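Local coordinates for protein beta-hexosaminidase (Neisseria gonorrhoeae, PDB 6JTJ) that probably cleaves terminal beta-1,4-linked N-acetylglucosamine from peptide-linked peptidoglycan fragments during cell-wall recycling, as a family 3 glycoside hydrolase of the NagZ type, at residues P122-L127 / R180-N185; D105-R110 / S162-L167. All coordinates share one frame; numbering follows the deposited sequence.

Interaction 1. Residues P122-L127 / R180-N185. With NAG (2-acetamido-2-deoxy-beta-D-glucopyranose), chain I.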
ATOM      1  N   PRO C 122       4.882 -17.737  -3.544  1.00 22.87           N
ATOM      2  CA  PRO C 122       4.377 -17.428  -2.237  1.00 23.13           C
ATOM      3  C   PRO C 122       4.841 -16.064  -1.807  1.00 22.85           C
ATOM      4  O   PRO C 122       5.862 -15.584  -2.312  1.00 22.38           O
ATOM      5  CB  PRO C 122       5.057 -18.474  -1.352  1.00 23.84           C
ATOM      6  CG  PRO C 122       6.366 -18.723  -2.039  1.00 22.60           C
ATOM      7  CD  PRO C 122       5.994 -18.710  -3.489  1.00 23.23           C
ATOM      8  N   ALA C 123       4.111 -15.450  -0.880  1.00 21.23           N
ATOM      9  CA  ALA C 123       4.574 -14.230  -0.247  1.00 22.31           C
ATOM     10  C   ALA C 123       5.857 -14.537   0.553  1.00 23.66           C
ATOM     11  O   ALA C 123       6.012 -15.628   1.086  1.00 21.80           O
ATOM     12  CB  ALA C 123       3.504 -13.683   0.668  1.00 22.00           C
ATOM     13  N   MET C 124       6.765 -13.577   0.634  1.00 23.15           N
ATOM     14  CA  MET C 124       8.022 -13.803   1.347  1.00 23.99           C
ATOM     15  C   MET C 124       7.863 -14.132   2.826  1.00 23.83           C
ATOM     16  O   MET C 124       8.705 -14.821   3.397  1.00 22.62           O
ATOM     17  CB  MET C 124       8.970 -12.619   1.180  1.00 23.39           C
ATOM     18  CG  MET C 124       9.454 -12.394  -0.238  1.00 22.47           C
ATOM     19  SD  MET C 124      10.361 -13.806  -0.911  1.00 24.75           S
ATOM     20  CE  MET C 124       9.078 -14.699  -1.771  1.00 24.52           C
ATOM     21  N   ASN C 125       6.790 -13.689   3.465  1.00 24.31           N
ATOM     22  CA  ASN C 125       6.630 -14.026   4.864  1.00 26.77           C
ATOM     23  C   ASN C 125       6.410 -15.533   5.094  1.00 27.23           C
ATOM     24  O   ASN C 125       6.628 -16.013   6.202  1.00 26.08           O
ATOM     25  CB  ASN C 125       5.527 -13.218   5.544  1.00 29.07           C
ATOM     26  CG  ASN C 125       4.151 -13.742   5.252  1.00 30.02           C
ATOM     27  OD1 ASN C 125       3.834 -14.129   4.127  1.00 34.68           O
ATOM     28  ND2 ASN C 125       3.313 -13.744   6.265  1.00 34.87           N
ATOM     29  N   VAL C 126       5.960 -16.237   4.065  1.00 27.14           N
ATOM     30  CA  VAL C 126       5.812 -17.674   4.129  1.00 30.38           C
ATOM     31  C   VAL C 126       7.171 -18.302   4.426  1.00 32.84           C
ATOM     32  O   VAL C 126       7.241 -19.245   5.189  1.00 32.79           O
ATOM     33  CB  VAL C 126       5.218 -18.241   2.833  1.00 30.73           C
ATOM     34  CG1 VAL C 126       5.270 -19.755   2.825  1.00 29.70           C
ATOM     35  CG2 VAL C 126       3.765 -17.776   2.670  1.00 31.03           C
ATOM     36  N   LEU C 127       8.245 -17.735   3.869  1.00 31.55           N
ATOM     37  CA  LEU C 127       9.581 -18.229   4.129  1.00 28.61           C
ATOM     38  C   LEU C 127      10.017 -17.956   5.551  1.00 27.27           C
ATOM     39  O   LEU C 127      10.662 -18.785   6.172  1.00 25.88           O
ATOM     40  CB  LEU C 127      10.584 -17.650   3.132  1.00 28.48           C
ATOM     41  CG  LEU C 127      10.269 -18.045   1.690  1.00 30.39           C
ATOM     42  CD1 LEU C 127      11.049 -17.181   0.712  1.00 30.79           C
ATOM     43  CD2 LEU C 127      10.548 -19.517   1.449  1.00 30.80           C
ATOM     44  N   ARG C 180       4.903  -8.932   2.495  1.00 18.32           N
ATOM     45  CA  ARG C 180       6.017  -8.868   1.560  1.00 18.06           C
ATOM     46  C   ARG C 180       7.369  -8.940   2.269  1.00 18.45           C
ATOM     47  O   ARG C 180       8.388  -9.170   1.610  1.00 18.04           O
ATOM     48  CB  ARG C 180       5.956  -7.609   0.745  1.00 17.31           C
ATOM     49  CG  ARG C 180       4.720  -7.533  -0.163  1.00 17.34           C
ATOM     50  CD  ARG C 180       4.457  -6.108  -0.571  1.00 16.11           C
ATOM     51  NE  ARG C 180       5.514  -5.623  -1.442  1.00 16.25           N
ATOM     52  CZ  ARG C 180       5.719  -4.346  -1.731  1.00 16.08           C
ATOM     53  NH1 ARG C 180       4.953  -3.420  -1.176  1.00 16.34           N
ATOM     54  NH2 ARG C 180       6.695  -3.996  -2.564  1.00 15.82           N
ATOM     55  N   SER C 181       7.371  -8.718   3.583  1.00 18.05           N
ATOM     56  CA  SER C 181       8.579  -8.828   4.381  1.00 19.86           C
ATOM     57  C   SER C 181       8.774 -10.282   4.837  1.00 21.70           C
ATOM     58  O   SER C 181       7.805 -10.969   5.178  1.00 19.65           O
ATOM     59  CB  SER C 181       8.488  -7.908   5.589  1.00 20.04           C
ATOM     60  OG  SER C 181       9.464  -8.206   6.547  1.00 20.66           O
ATOM     61  N   PHE C 182      10.034 -10.739   4.823  1.00 21.33           N
ATOM     62  CA  PHE C 182      10.364 -12.092   5.254  1.00 22.09           C
ATOM     63  C   PHE C 182       9.995 -12.329   6.715  1.00 22.29           C
ATOM     64  O   PHE C 182       9.458 -13.371   7.042  1.00 23.10           O
ATOM     65  CB  PHE C 182      11.864 -12.367   5.148  1.00 20.43           C
ATOM     66  CG  PHE C 182      12.370 -12.591   3.753  1.00 21.00           C
ATOM     67  CD1 PHE C 182      12.112 -13.768   3.072  1.00 20.97           C
ATOM     68  CD2 PHE C 182      13.135 -11.621   3.119  1.00 20.83           C
ATOM     69  CE1 PHE C 182      12.602 -13.978   1.796  1.00 21.48           C
ATOM     70  CE2 PHE C 182      13.629 -11.834   1.856  1.00 21.06           C
ATOM     71  CZ  PHE C 182      13.358 -13.007   1.183  1.00 20.67           C
ATOM     72  N   HIS C 183      10.293 -11.361   7.574  1.00 24.52           N
ATOM     73  CA  HIS C 183      10.349 -11.605   9.008  1.00 25.20           C
ATOM     74  C   HIS C 183      10.579 -10.297   9.781  1.00 25.65           C
ATOM     75  O   HIS C 183      11.005  -9.291   9.209  1.00 24.01           O
ATOM     76  CB  HIS C 183      11.513 -12.588   9.278  1.00 26.38           C
ATOM     77  CG  HIS C 183      11.371 -13.384  10.534  1.00 26.03           C
ATOM     78  ND1 HIS C 183      11.804 -12.931  11.756  1.00 26.30           N
ATOM     79  CD2 HIS C 183      10.887 -14.632  10.745  1.00 27.98           C
ATOM     80  CE1 HIS C 183      11.569 -13.851  12.672  1.00 27.64           C
ATOM     81  NE2 HIS C 183      11.006 -14.890  12.085  1.00 27.20           N
ATOM     82  N   ARG C 184      10.292 -10.310  11.079  1.00 24.48           N
ATOM     83  CA  ARG C 184      10.581  -9.179  11.962  1.00 26.45           C
ATOM     84  C   ARG C 184      12.077  -8.998  12.240  1.00 26.39           C
ATOM     85  O   ARG C 184      12.559  -7.891  12.412  1.00 24.88           O
ATOM     86  CB  ARG C 184       9.866  -9.397  13.300  1.00 30.98           C
ATOM     87  CG  ARG C 184      10.057  -8.278  14.305  1.00 35.55           C
ATOM     88  CD  ARG C 184       9.473  -8.624  15.675  1.00 41.01           C
ATOM     89  NE  ARG C 184       9.613  -7.482  16.598  1.00 46.06           N
ATOM     90  CZ  ARG C 184       8.760  -6.451  16.702  1.00 47.40           C
ATOM     91  NH1 ARG C 184       7.660  -6.386  15.952  1.00 47.40           N
ATOM     92  NH2 ARG C 184       9.009  -5.473  17.577  1.00 47.87           N
ATOM     93  N   ASN C 185      12.806 -10.096  12.242  1.00 27.42           N
ATOM     94  CA  ASN C 185      14.136 -10.151  12.819  1.00 29.28           C
ATOM     95  C   ASN C 185      15.170  -9.905  11.732  1.00 24.62           C
ATOM     96  O   ASN C 185      15.216 -10.638  10.760  1.00 28.07           O
ATOM     97  CB  ASN C 185      14.372 -11.533  13.465  1.00 31.80           C
ATOM     98  CG  ASN C 185      15.686 -11.603  14.247  1.00 38.73           C
ATOM     99  OD1 ASN C 185      16.764 -11.355  13.711  1.00 44.96           O
ATOM    100  ND2 ASN C 185      15.595 -11.934  15.510  1.00 41.99           N
TER
HETATM  101  C1  NAG I 401       7.170   1.202  -5.744  1.00 49.64           C
HETATM  102  C2  NAG I 401       7.094  -0.055  -4.866  1.00 48.63           C
HETATM  103  C3  NAG I 401       8.274  -0.957  -5.137  1.00 47.41           C
HETATM  104  C4  NAG I 401       8.427  -1.220  -6.634  1.00 47.08           C
HETATM  105  C5  NAG I 401       8.604   0.075  -7.403  1.00 46.56           C
HETATM  106  C6  NAG I 401       8.569  -0.172  -8.914  1.00 46.47           C
HETATM  107  C7  NAG I 401       6.320  -0.264  -2.495  1.00 55.58           C
HETATM  108  C8  NAG I 401       5.327  -1.240  -2.967  1.00 55.02           C
HETATM  109  N2  NAG I 401       7.097   0.250  -3.456  1.00 50.48           N
HETATM  110  O1  NAG I 401       5.888   1.788  -5.882  1.00 48.37           O
HETATM  111  O3  NAG I 401       8.101  -2.156  -4.415  1.00 41.73           O
HETATM  112  O4  NAG I 401       9.498  -2.089  -6.901  1.00 39.15           O
HETATM  113  O5  NAG I 401       7.532   0.940  -7.091  1.00 49.95           O
HETATM  114  O6  NAG I 401       7.324  -0.680  -9.367  1.00 41.56           O
HETATM  115  O7  NAG I 401       6.368   0.060  -1.296  1.00 51.89           O
HETATM  116  O   HOH W   1       7.518 -14.207   8.664  1.00 33.30           O

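Interaction 2. Residues D105-R110 / S162-L167. With NAG (2-acetamido-2-deoxy-beta-D-glucopyranose), chain I.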
ATOM      1  N   ASP C 105       8.429  -6.461 -11.369  1.00 26.83           N
ATOM      2  CA  ASP C 105       8.197  -6.729  -9.956  1.00 26.22           C
ATOM      3  C   ASP C 105       7.609  -8.130  -9.759  1.00 26.55           C
ATOM      4  O   ASP C 105       6.383  -8.296  -9.748  1.00 26.12           O
ATOM      5  CB  ASP C 105       7.236  -5.680  -9.358  1.00 26.72           C
ATOM      6  CG  ASP C 105       7.808  -4.269  -9.369  1.00 26.74           C
ATOM      7  OD1 ASP C 105       8.868  -4.072  -8.747  1.00 30.37           O
ATOM      8  OD2 ASP C 105       7.183  -3.352  -9.952  1.00 26.28           O
ATOM      9  N   HIS C 106       8.482  -9.133  -9.635  1.00 26.16           N
ATOM     10  CA  HIS C 106       8.081 -10.452  -9.145  1.00 25.84           C
ATOM     11  C   HIS C 106       8.706 -10.671  -7.792  1.00 25.85           C
ATOM     12  O   HIS C 106       9.870 -11.054  -7.691  1.00 27.95           O
ATOM     13  CB  HIS C 106       8.485 -11.582 -10.098  1.00 25.93           C
ATOM     14  CG  HIS C 106       7.455 -11.886 -11.141  1.00 24.97           C
ATOM     15  ND1 HIS C 106       7.306 -13.135 -11.699  1.00 24.96           N
ATOM     16  CD2 HIS C 106       6.524 -11.103 -11.725  1.00 24.62           C
ATOM     17  CE1 HIS C 106       6.316 -13.113 -12.570  1.00 25.45           C
ATOM     18  NE2 HIS C 106       5.830 -11.889 -12.613  1.00 25.85           N
ATOM     19  N   GLU C 107       7.925 -10.401  -6.755  1.00 23.73           N
ATOM     20  CA  GLU C 107       8.331 -10.669  -5.387  1.00 21.92           C
ATOM     21  C   GLU C 107       7.744 -11.988  -4.932  1.00 22.37           C
ATOM     22  O   GLU C 107       8.430 -12.797  -4.314  1.00 20.88           O
ATOM     23  CB  GLU C 107       7.821  -9.579  -4.450  1.00 21.33           C
ATOM     24  CG  GLU C 107       8.470  -8.225  -4.647  1.00 20.75           C
ATOM     25  CD  GLU C 107       7.822  -7.131  -3.813  1.00 20.33           C
ATOM     26  OE1 GLU C 107       7.193  -7.441  -2.779  1.00 21.35           O
ATOM     27  OE2 GLU C 107       7.952  -5.961  -4.195  1.00 19.45           O
ATOM     28  N   GLY C 108       6.452 -12.158  -5.190  1.00 22.04           N
ATOM     29  CA  GLY C 108       5.689 -13.243  -4.627  1.00 22.13           C
ATOM     30  C   GLY C 108       4.404 -12.757  -3.966  1.00 22.58           C
ATOM     31  O   GLY C 108       4.269 -11.595  -3.599  1.00 21.52           O
ATOM     32  N   GLY C 109       3.459 -13.674  -3.804  1.00 23.65           N
ATOM     33  CA  GLY C 109       2.207 -13.358  -3.129  1.00 23.82           C
ATOM     34  C   GLY C 109       1.483 -12.311  -3.931  1.00 23.12           C
ATOM     35  O   GLY C 109       1.240 -12.496  -5.121  1.00 26.94           O
ATOM     36  N   ARG C 110       1.179 -11.179  -3.300  1.00 23.30           N
ATOM     37  CA  ARG C 110       0.354 -10.146  -3.958  1.00 22.14           C
ATOM     38  C   ARG C 110       1.128  -9.201  -4.845  1.00 22.16           C
ATOM     39  O   ARG C 110       0.538  -8.277  -5.442  1.00 21.90           O
ATOM     40  CB  ARG C 110      -0.463  -9.345  -2.937  1.00 21.53           C
ATOM     41  CG  ARG C 110      -1.350 -10.198  -2.062  1.00 21.34           C
ATOM     42  CD  ARG C 110      -2.374  -9.369  -1.323  1.00 21.28           C
ATOM     43  NE  ARG C 110      -3.203 -10.178  -0.444  1.00 20.84           N
ATOM     44  CZ  ARG C 110      -2.872 -10.523   0.794  1.00 23.05           C
ATOM     45  NH1 ARG C 110      -1.698 -10.184   1.323  1.00 22.94           N
ATOM     46  NH2 ARG C 110      -3.719 -11.239   1.520  1.00 23.25           N
ATOM     47  N   SER C 162      14.217  -9.277 -11.718  1.00 24.95           N
ATOM     48  CA  SER C 162      13.054  -8.961 -10.881  1.00 24.92           C
ATOM     49  C   SER C 162      13.463  -8.033  -9.740  1.00 23.26           C
ATOM     50  O   SER C 162      14.538  -8.188  -9.159  1.00 20.71           O
ATOM     51  CB  SER C 162      12.447 -10.224 -10.292  1.00 24.48           C
ATOM     52  OG  SER C 162      11.373  -9.902  -9.420  1.00 26.19           O
ATOM     53  N   PHE C 163      12.618  -7.049  -9.445  1.00 24.13           N
ATOM     54  CA  PHE C 163      12.871  -6.128  -8.346  1.00 24.81           C
ATOM     55  C   PHE C 163      12.518  -6.809  -7.016  1.00 22.00           C
ATOM     56  O   PHE C 163      11.457  -6.605  -6.463  1.00 23.03           O
ATOM     57  CB  PHE C 163      12.100  -4.797  -8.535  1.00 28.10           C
ATOM     58  CG  PHE C 163      12.599  -3.944  -9.691  1.00 30.77           C
ATOM     59  CD1 PHE C 163      13.953  -3.700  -9.855  1.00 35.26           C
ATOM     60  CD2 PHE C 163      11.726  -3.371 -10.608  1.00 31.79           C
ATOM     61  CE1 PHE C 163      14.418  -2.900 -10.897  1.00 36.92           C
ATOM     62  CE2 PHE C 163      12.194  -2.563 -11.647  1.00 33.70           C
ATOM     63  CZ  PHE C 163      13.539  -2.325 -11.787  1.00 34.44           C
ATOM     64  N   THR C 164      13.453  -7.616  -6.529  1.00 21.19           N
ATOM     65  CA  THR C 164      13.285  -8.399  -5.332  1.00 20.68           C
ATOM     66  C   THR C 164      14.697  -8.736  -4.854  1.00 20.43           C
ATOM     67  O   THR C 164      15.630  -8.835  -5.673  1.00 21.53           O
ATOM     68  CB  THR C 164      12.418  -9.636  -5.637  1.00 20.90           C
ATOM     69  OG1 THR C 164      11.918 -10.219  -4.429  1.00 21.18           O
ATOM     70  CG2 THR C 164      13.191 -10.681  -6.447  1.00 21.75           C
ATOM     71  N   PRO C 165      14.887  -8.914  -3.537  1.00 21.11           N
ATOM     72  CA  PRO C 165      13.911  -9.001  -2.473  1.00 18.63           C
ATOM     73  C   PRO C 165      13.649  -7.750  -1.651  1.00 17.60           C
ATOM     74  O   PRO C 165      14.513  -6.874  -1.515  1.00 16.23           O
ATOM     75  CB  PRO C 165      14.541 -10.007  -1.547  1.00 19.51           C
ATOM     76  CG  PRO C 165      16.000  -9.679  -1.617  1.00 20.06           C
ATOM     77  CD  PRO C 165      16.230  -9.310  -3.060  1.00 21.15           C
ATOM     78  N   VAL C 166      12.469  -7.745  -1.037  1.00 16.43           N
ATOM     79  CA  VAL C 166      12.149  -6.850   0.054  1.00 16.99           C
ATOM     80  C   VAL C 166      12.990  -7.206   1.284  1.00 17.40           C
ATOM     81  O   VAL C 166      12.981  -8.350   1.730  1.00 19.88           O
ATOM     82  CB  VAL C 166      10.650  -6.945   0.392  1.00 17.17           C
ATOM     83  CG1 VAL C 166      10.320  -6.175   1.664  1.00 17.77           C
ATOM     84  CG2 VAL C 166       9.834  -6.404  -0.770  1.00 17.81           C
ATOM     85  N   LEU C 167      13.708  -6.222   1.805  1.00 16.48           N
ATOM     86  CA  LEU C 167      14.560  -6.355   2.975  1.00 16.69           C
ATOM     87  C   LEU C 167      14.004  -5.588   4.165  1.00 17.71           C
ATOM     88  O   LEU C 167      14.603  -5.544   5.240  1.00 18.25           O
ATOM     89  CB  LEU C 167      15.948  -5.820   2.646  1.00 16.26           C
ATOM     90  CG  LEU C 167      16.683  -6.503   1.502  1.00 15.78           C
ATOM     91  CD1 LEU C 167      18.060  -5.875   1.279  1.00 16.47           C
ATOM     92  CD2 LEU C 167      16.844  -7.985   1.767  1.00 15.95           C
TER
HETATM   93  C1  NAG I 401       7.170   1.202  -5.744  1.00 49.64           C
HETATM   94  C2  NAG I 401       7.094  -0.055  -4.866  1.00 48.63           C
HETATM   95  C3  NAG I 401       8.274  -0.957  -5.137  1.00 47.41           C
HETATM   96  C4  NAG I 401       8.427  -1.220  -6.634  1.00 47.08           C
HETATM   97  C5  NAG I 401       8.604   0.075  -7.403  1.00 46.56           C
HETATM   98  C6  NAG I 401       8.569  -0.172  -8.914  1.00 46.47           C
HETATM   99  C7  NAG I 401       6.320  -0.264  -2.495  1.00 55.58           C
HETATM  100  C8  NAG I 401       5.327  -1.240  -2.967  1.00 55.02           C
HETATM  101  N2  NAG I 401       7.097   0.250  -3.456  1.00 50.48           N
HETATM  102  O1  NAG I 401       5.888   1.788  -5.882  1.00 48.37           O
HETATM  103  O3  NAG I 401       8.101  -2.156  -4.415  1.00 41.73           O
HETATM  104  O4  NAG I 401       9.498  -2.089  -6.901  1.00 39.15           O
HETATM  105  O5  NAG I 401       7.532   0.940  -7.091  1.00 49.95           O
HETATM  106  O6  NAG I 401       7.324  -0.680  -9.367  1.00 41.56           O
HETATM  107  O7  NAG I 401       6.368   0.060  -1.296  1.00 51.89           O
HETATM  108  O   HOH W   2      11.219 -12.735  -3.964  1.00 20.74           O

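Interaction 1. Residues P122-L127 / R180-N185
M124 and F182 meet through matching first torsions. In both, CG stands anti to the carbonyl carbon (chi1 -65° in M124, -75° in F182), and the two side chains run alongside each other in the same direction. M124 CB lies over one face of the F182 ring, displaced toward the rim. It is a CH-pi contact, 4.1 Å from CB to the ring centroid. The methionine chain then bends at chi2 and chi3. This carries SD past the ring obliquely, with M124 SD 3.5 Å from F182 CE1, a Met-aromatic contact. L127 closes on the same ring from another direction. Its CD1 lies at the ring edge, in the plane, 3.7 Å from F182 CE1. L192 and A193 of helix 186-202 also touch F182.

The contact packs the first turn of helix 124-134 against the loop that leads into helix 186-202. Both belong to the family 3 N-terminal domain, which in NagZ is a TIM-like barrel.

The backbones come nearest at N125 and F182, with N125 CA 4.2 Å from F182 CA. Beside this, N125 CB packs 3.2 Å from S181 O. The S181 hydroxyl is hydrogen-bonded to D168 O. One water ties the two segments together by donating to both N125 O and F182 O, at 2.7 Å from the latter oxygen. Within the loop, N185 N donates to H183 ND1 in the plane of the imidazole, and H183 NE2 is bonded to D132 of helix 124-134.

R180 meets M124 through its backbone, with R180 O 3.5 Å from M124 CB. Its side chain leads away, bent at chi3, to the sugar. R180 NH2 makes a weak hydrogen bond to NAG O3 (3.0 Å), while NE forms a salt bridge with E107.

Interaction 2. Residues D105-R110 / S162-L167
S162 and H106 are joined by a short hydrogen bond. S162 OG lies anti to its own backbone N (chi1 176°), which turns the hydroxyl to the neighbouring strand. There S162 OG donates to H106 O at 2.6 Å, coming from above the carbonyl plane, with a C=O...OG angle of 111°. The H106 ring is held elsewhere: the backbone N of F114 donates to H106 NE2.

D105 and F163 cross at a slant, with carboxylate and ring planes 46° apart. D105 OD1 comes up at the edge of the ring, 3.3 Å from F163 CB. The same carboxylate grips the sugar with both oxygens. NAG O4 donates to D105 OD1 at 2.8 Å, and NAG O6 donates to D105 OD2 at 2.7 Å. R113 forms a salt bridge with OD2 as well.

E107 is extended beyond CG and slides past T164 in the opposite direction. Its end reaches V166, where E107 OE1 is 3.5 Å from V166 CG2. The other oxygen of this buried carboxylate, OE2, forms a salt bridge with K210. T164 OG1 and E107 O share a water, whose oxygen lies 2.7 Å from T164 OG1.

E107 and G108 form a classic beta bulge against strand 111-112, F163 centres an inverse gamma turn, and a cis peptide precedes P165. The parallel strands 101-108 and 161-162 lead at their C-terminal ends into these segments, where D105 and E107 meet the sugar, as is typical of TIM-like barrel enzymes such as NagZ.

The two contacts sit side by side, their centres about 11 Å apart, and their segments alternate along the chain. Both are buried. Interaction 2 lies deeper, about 7 Å from the centre of the chain, at the ends of neighbouring strands. Interaction 1 lies about 17 Å from that centre and joins a helix start to a loop. Its chemistry is mainly apolar, whereas interaction 2 is mostly polar and charged. They share the sugar, and a salt bridge joins them. They also pack directly: R180 O lies against V166 CB, and the F182 ring meets V166 O through CE2. V166 lies on the same loop after strand 161-162.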